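Local structure of MATE family efflux transporter (Vibrio cholerae, 6IDP) at residues I39-V44 with F181-D186; D131-W136 with L187-A192. The protein probably exports drugs and other xenobiotics across the bacterial inner membrane as a proton-dependent multidrug antiporter of the MATE family. One frame throughout, in Å; residues are numbered along the deposited sequence.

Both contacts lie in the N-terminal half of this all-helical transporter, on the same side of the chain's centre, their own centres 11 Å apart. Along the chain the segments alternate: 39-44, 131-136, 181-186, then 187-192, so the two second segments follow each other and form the turn from helix 161-184 into helix 189-213. Probable backbone hydrogen bonds between Ile182 O and Gly188 N and between Phe181 O and Leu187 N close that turn. Contact 1 sets helix 161-184, which enters the turn, against the loop after helix 5-39; contact 2 sets helix 189-213, which leaves it, against helix 124-156. The turn and its flanking helices thereby meet two other parts of the N-terminal half.

Contact 1. Residues I39-V44 with F181-D186; sequences IGQLGV and FIFTFD
This is an apolar contact between an interhelical loop and a helix end in the N-terminal bundle of the MATE fold, where the loop following helix 5-39 meets the last turn of helix 161-184. It is small, burying 206 Å² over both sides, and the backbones stay well apart, so side-chain tips do the touching. At the inner end, Ile39 and Ile182 meet methyl to methyl, CD1 of Ile39 lying 4.0 Å from CD1 of Ile182, with the two chains crossing at about a right angle. The CA–CB bond of Ile39 points away from the helix, but CG1 sits beside its own backbone N and a bent chi2 of -64° brings CD1 back to the contact. Ala192 of helix 189-213 touches both isoleucines and completes this buried cluster.

Leu42 is the middle of the contact. With CG anti to the carbonyl carbon, it extends CD2 into the angle between two consecutive side chains of the helix. Leu42 CD2 lies 3.7 Å from Ile182 CG2 and 3.9 Å from Phe183 CE1. Ile182 CG2 in turn rests over one face of the Phe183 ring, offset toward its rim, so methyl, methyl and ring pack as one unit. Phe38 of helix 5-39 also touches Ile182 and Phe183, widening the same apolar patch.

The loop itself is compact: Leu42 N donates a backbone hydrogen bond to Ile39 O in a tight turn, which places Leu42 beside the helix. Gly43 then occupies the N-cap position ahead of helix 44-51, at backbone angles where a CB would be jammed against Leu42 O. At the exposed outer margin, the side chain of Gln41 crosses the end of the Phe183 ring, the amide plane 77° from that of the ring and Gln41 CD 4.2 Å from Phe183 CZ.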
loop_
_atom_site.group_PDB
_atom_site.type_symbol
_atom_site.label_atom_id
_atom_site.label_comp_id
_atom_site.label_asym_id
_atom_site.label_seq_id
_atom_site.Cartn_x
_atom_site.Cartn_y
_atom_site.Cartn_z
ATOM N N ILE A 39 0.776 -4.947 22.279
ATOM C CA ILE A 39 -0.666 -5.065 22.455
ATOM C C ILE A 39 -1.045 -6.487 22.879
ATOM O O ILE A 39 -2.080 -6.705 23.510
ATOM C CB ILE A 39 -1.423 -4.688 21.163
ATOM C CG1 ILE A 39 -0.837 -3.414 20.554
ATOM C CG2 ILE A 39 -2.905 -4.494 21.440
ATOM C CD1 ILE A 39 -0.989 -2.194 21.436
ATOM N N GLY A 40 -0.188 -7.449 22.547
ATOM C CA GLY A 40 -0.430 -8.844 22.875
ATOM C C GLY A 40 -0.491 -9.152 24.361
ATOM O O GLY A 40 -1.002 -10.200 24.760
ATOM N N GLN A 41 0.024 -8.243 25.181
ATOM C CA GLN A 41 0.062 -8.439 26.627
ATOM C C GLN A 41 -1.074 -7.710 27.338
ATOM O O GLN A 41 -1.206 -7.792 28.559
ATOM C CB GLN A 41 1.408 -7.971 27.187
ATOM C CG GLN A 41 2.609 -8.713 26.627
ATOM C CD GLN A 41 3.839 -7.833 26.533
ATOM O OE1 GLN A 41 3.767 -6.699 26.061
ATOM N NE2 GLN A 41 4.974 -8.349 26.988
ATOM N N LEU A 42 -1.887 -6.993 26.570
ATOM C CA LEU A 42 -2.970 -6.198 27.138
ATOM C C LEU A 42 -4.122 -7.071 27.620
ATOM O O LEU A 42 -4.633 -6.882 28.725
ATOM C CB LEU A 42 -3.477 -5.179 26.117
ATOM C CG LEU A 42 -2.457 -4.144 25.636
ATOM C CD1 LEU A 42 -3.141 -3.035 24.848
ATOM C CD2 LEU A 42 -1.673 -3.575 26.809
ATOM N N GLY A 43 -4.531 -8.025 26.789
ATOM C CA GLY A 43 -5.603 -8.933 27.151
ATOM C C GLY A 43 -6.562 -9.230 26.014
ATOM O O GLY A 43 -6.351 -8.801 24.879
ATOM N N VAL A 44 -7.625 -9.963 26.329
ATOM C CA VAL A 44 -8.593 -10.403 25.331
ATOM C C VAL A 44 -9.433 -9.249 24.788
ATOM O O VAL A 44 -9.527 -9.061 23.577
ATOM C CB VAL A 44 -9.532 -11.483 25.910
ATOM C CG1 VAL A 44 -10.590 -11.875 24.890
ATOM C CG2 VAL A 44 -8.729 -12.697 26.352
ATOM N N PHE A 181 3.956 4.705 26.990
ATOM C CA PHE A 181 2.564 5.124 27.108
ATOM C C PHE A 181 1.641 3.950 27.420
ATOM O O PHE A 181 0.700 4.089 28.201
ATOM C CB PHE A 181 2.106 5.832 25.832
ATOM C CG PHE A 181 2.546 7.266 25.748
ATOM C CD1 PHE A 181 1.777 8.271 26.310
ATOM C CD2 PHE A 181 3.730 7.608 25.117
ATOM C CE1 PHE A 181 2.179 9.593 26.240
ATOM C CE2 PHE A 181 4.138 8.928 25.043
ATOM C CZ PHE A 181 3.362 9.920 25.606
ATOM N N ILE A 182 1.915 2.798 26.819
ATOM C CA ILE A 182 1.092 1.611 27.035
ATOM C C ILE A 182 1.220 1.069 28.461
ATOM O O ILE A 182 0.216 0.769 29.107
ATOM C CB ILE A 182 1.452 0.493 26.033
ATOM C CG1 ILE A 182 1.082 0.918 24.611
ATOM C CG2 ILE A 182 0.740 -0.801 26.391
ATOM C CD1 ILE A 182 1.609 -0.010 23.535
ATOM N N PHE A 183 2.450 0.964 28.956
ATOM C CA PHE A 183 2.700 0.315 30.242
ATOM C C PHE A 183 3.069 1.281 31.364
ATOM O O PHE A 183 2.411 1.305 32.405
ATOM C CB PHE A 183 3.807 -0.729 30.083
ATOM C CG PHE A 183 3.469 -1.822 29.115
ATOM C CD1 PHE A 183 2.261 -2.494 29.203
ATOM C CD2 PHE A 183 4.350 -2.166 28.106
ATOM C CE1 PHE A 183 1.944 -3.501 28.310
ATOM C CE2 PHE A 183 4.039 -3.169 27.208
ATOM C CZ PHE A 183 2.834 -3.837 27.310
ATOM N N THR A 184 4.124 2.063 31.155
ATOM C CA THR A 184 4.636 2.971 32.181
ATOM C C THR A 184 3.569 3.981 32.613
ATOM O O THR A 184 3.500 4.366 33.783
ATOM C CB THR A 184 5.897 3.716 31.685
ATOM O OG1 THR A 184 6.900 2.764 31.310
ATOM C CG2 THR A 184 6.456 4.631 32.764
ATOM N N PHE A 185 2.728 4.390 31.667
ATOM C CA PHE A 185 1.615 5.284 31.964
ATOM C C PHE A 185 0.293 4.519 32.031
ATOM O O PHE A 185 -0.759 5.107 32.293
ATOM C CB PHE A 185 1.530 6.399 30.919
ATOM C CG PHE A 185 2.673 7.373 30.978
ATOM C CD1 PHE A 185 3.324 7.625 32.172
ATOM C CD2 PHE A 185 3.098 8.034 29.837
ATOM C CE1 PHE A 185 4.376 8.519 32.230
ATOM C CE2 PHE A 185 4.150 8.928 29.888
ATOM C CZ PHE A 185 4.788 9.171 31.086
ATOM N N ASP A 186 0.359 3.212 31.781
ATOM C CA ASP A 186 -0.787 2.306 31.907
ATOM C C ASP A 186 -1.987 2.737 31.059
ATOM O O ASP A 186 -3.131 2.409 31.368
ATOM C CB ASP A 186 -1.202 2.178 33.380
ATOM C CG ASP A 186 -2.099 0.977 33.636
ATOM O OD1 ASP A 186 -1.974 -0.028 32.903
ATOM O OD2 ASP A 186 -2.931 1.039 34.566
#

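Contact 2. Residues D131-W136 with L187-A192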
loop_
_atom_site.group_PDB
_atom_site.type_symbol
_atom_site.label_atom_id
_atom_site.label_comp_id
_atom_site.label_asym_id
_atom_site.label_seq_id
_atom_site.Cartn_x
_atom_site.Cartn_y
_atom_site.Cartn_z
ATOM N N ASP A 131 -15.310 3.280 22.814
ATOM C CA ASP A 131 -15.797 4.622 23.138
ATOM C C ASP A 131 -14.667 5.620 23.372
ATOM O O ASP A 131 -14.785 6.795 23.024
ATOM C CB ASP A 131 -16.706 4.582 24.372
ATOM C CG ASP A 131 -18.177 4.494 24.014
ATOM O OD1 ASP A 131 -18.546 4.898 22.892
ATOM O OD2 ASP A 131 -18.967 4.028 24.861
ATOM N N HIS A 132 -13.570 5.152 23.958
ATOM C CA HIS A 132 -12.434 6.029 24.208
ATOM C C HIS A 132 -11.244 5.717 23.296
ATOM O O HIS A 132 -10.448 6.605 22.987
ATOM C CB HIS A 132 -12.011 5.952 25.679
ATOM C CG HIS A 132 -11.671 4.572 26.145
ATOM N ND1 HIS A 132 -10.409 4.035 26.017
ATOM C CD2 HIS A 132 -12.426 3.621 26.744
ATOM C CE1 HIS A 132 -10.401 2.809 26.514
ATOM N NE2 HIS A 132 -11.613 2.535 26.962
ATOM N N TYR A 133 -11.125 4.468 22.853
ATOM C CA TYR A 133 -9.993 4.088 22.011
ATOM C C TYR A 133 -10.049 4.747 20.634
ATOM O O TYR A 133 -9.027 5.206 20.128
ATOM C CB TYR A 133 -9.909 2.567 21.852
ATOM C CG TYR A 133 -8.784 2.129 20.938
ATOM C CD1 TYR A 133 -7.483 2.570 21.149
ATOM C CD2 TYR A 133 -9.021 1.279 19.864
ATOM C CE1 TYR A 133 -6.451 2.181 20.316
ATOM C CE2 TYR A 133 -7.990 0.882 19.026
ATOM C CZ TYR A 133 -6.710 1.335 19.260
ATOM O OH TYR A 133 -5.681 0.946 18.433
ATOM N N TRP A 134 -11.234 4.801 20.034
ATOM C CA TRP A 134 -11.368 5.362 18.691
ATOM C C TRP A 134 -11.141 6.869 18.667
ATOM O O TRP A 134 -10.778 7.423 17.633
ATOM C CB TRP A 134 -12.741 5.034 18.096
ATOM C CG TRP A 134 -12.809 3.669 17.480
ATOM C CD1 TRP A 134 -11.966 2.624 17.714
ATOM C CD2 TRP A 134 -13.765 3.205 16.516
ATOM N NE1 TRP A 134 -12.340 1.536 16.964
ATOM C CE2 TRP A 134 -13.442 1.866 16.221
ATOM C CE3 TRP A 134 -14.864 3.789 15.878
ATOM C CZ2 TRP A 134 -14.177 1.102 15.316
ATOM C CZ3 TRP A 134 -15.593 3.028 14.980
ATOM C CH2 TRP A 134 -15.246 1.700 14.708
ATOM N N LEU A 135 -11.357 7.528 19.799
ATOM C CA LEU A 135 -11.038 8.946 19.912
ATOM C C LEU A 135 -9.558 9.167 19.629
ATOM O O LEU A 135 -9.190 9.939 18.738
ATOM C CB LEU A 135 -11.403 9.479 21.299
ATOM C CG LEU A 135 -12.902 9.610 21.568
ATOM C CD1 LEU A 135 -13.165 10.059 22.997
ATOM C CD2 LEU A 135 -13.529 10.573 20.573
ATOM N N TRP A 136 -8.713 8.469 20.379
ATOM C CA TRP A 136 -7.273 8.553 20.184
ATOM C C TRP A 136 -6.850 7.961 18.845
ATOM O O TRP A 136 -5.984 8.510 18.161
ATOM C CB TRP A 136 -6.538 7.841 21.319
ATOM C CG TRP A 136 -6.759 8.456 22.666
ATOM C CD1 TRP A 136 -7.585 7.996 23.651
ATOM C CD2 TRP A 136 -6.141 9.641 23.182
ATOM N NE1 TRP A 136 -7.520 8.823 24.746
ATOM C CE2 TRP A 136 -6.640 9.840 24.484
ATOM C CE3 TRP A 136 -5.216 10.555 22.668
ATOM C CZ2 TRP A 136 -6.245 10.914 25.278
ATOM C CZ3 TRP A 136 -4.823 11.618 23.460
ATOM C CH2 TRP A 136 -5.337 11.790 24.749
ATOM N N LEU A 187 -1.721 3.471 29.985
ATOM C CA LEU A 187 -2.783 3.906 29.090
ATOM C C LEU A 187 -3.251 2.732 28.238
ATOM O O LEU A 187 -4.366 2.731 27.711
ATOM C CB LEU A 187 -2.304 5.064 28.213
ATOM C CG LEU A 187 -1.768 6.244 29.029
ATOM C CD1 LEU A 187 -1.239 7.357 28.139
ATOM C CD2 LEU A 187 -2.850 6.766 29.963
ATOM N N GLY A 188 -2.384 1.731 28.118
ATOM C CA GLY A 188 -2.711 0.490 27.443
ATOM C C GLY A 188 -3.044 0.642 25.975
ATOM O O GLY A 188 -2.196 1.025 25.165
ATOM N N ILE A 189 -4.291 0.333 25.635
ATOM C CA ILE A 189 -4.738 0.373 24.251
ATOM C C ILE A 189 -4.708 1.811 23.719
ATOM O O ILE A 189 -4.364 2.041 22.560
ATOM C CB ILE A 189 -6.156 -0.251 24.109
ATOM C CG1 ILE A 189 -6.508 -0.491 22.640
ATOM C CG2 ILE A 189 -7.217 0.580 24.834
ATOM C CD1 ILE A 189 -5.641 -1.535 21.970
ATOM N N ASP A 190 -5.029 2.779 24.574
ATOM C CA ASP A 190 -4.986 4.182 24.174
ATOM C C ASP A 190 -3.545 4.648 23.999
ATOM O O ASP A 190 -3.256 5.480 23.141
ATOM C CB ASP A 190 -5.706 5.065 25.199
ATOM C CG ASP A 190 -7.201 4.808 25.245
ATOM O OD1 ASP A 190 -7.716 4.122 24.339
ATOM O OD2 ASP A 190 -7.862 5.303 26.182
ATOM N N GLY A 191 -2.647 4.098 24.810
ATOM C CA GLY A 191 -1.244 4.470 24.778
ATOM C C GLY A 191 -0.571 4.242 23.437
ATOM O O GLY A 191 0.288 5.023 23.028
ATOM N N ALA A 192 -0.962 3.171 22.752
ATOM C CA ALA A 192 -0.404 2.854 21.443
ATOM C C ALA A 192 -0.777 3.922 20.419
ATOM O O ALA A 192 0.048 4.324 19.598
ATOM C CB ALA A 192 -0.879 1.489 20.980
#
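Hydrogen bonding between His132 and Asp190 gives this helix-to-helix contact its polar centre. His132 ND1 donates to Asp190 OD2 at 2.8 Å, on the syn lone pair of that oxygen, and makes a weaker bond to OD1 at 3.2 Å. Neither bond is straight: the N-H···OD2 angle is 139°, and OD2 lies 26° out of the imidazole plane. His132 reaches this position with CG in the crowded place between its backbone N and carbonyl carbon, while the carboxylate stands at 77° to the ring. The acid's negative charge would be expected to favour a protonated imidazole.

Tyr133 and Trp136 also border the carboxylate. It is nearly coplanar with the Tyr133 ring, OD1 sitting at the ring edge, and Trp136 crosses it with CD1 3.6 Å from Asp190 CG. The arrangement ties helix 124-156 to the first turn of helix 189-213 in the N-terminal half of the MATE fold; Gly188, whose positive phi favours glycine, leads into that helix.

Apolar packing lies deeper. Ile189 CG1, anti to its backbone N, makes a CH-pi contact over one face of Tyr133, 3.6 Å from the ring centroid, and Leu42 also touches Ile189. Tyr133 CE1 additionally approaches the backbone carbonyl of Ile189, at 3.1 Å from its O.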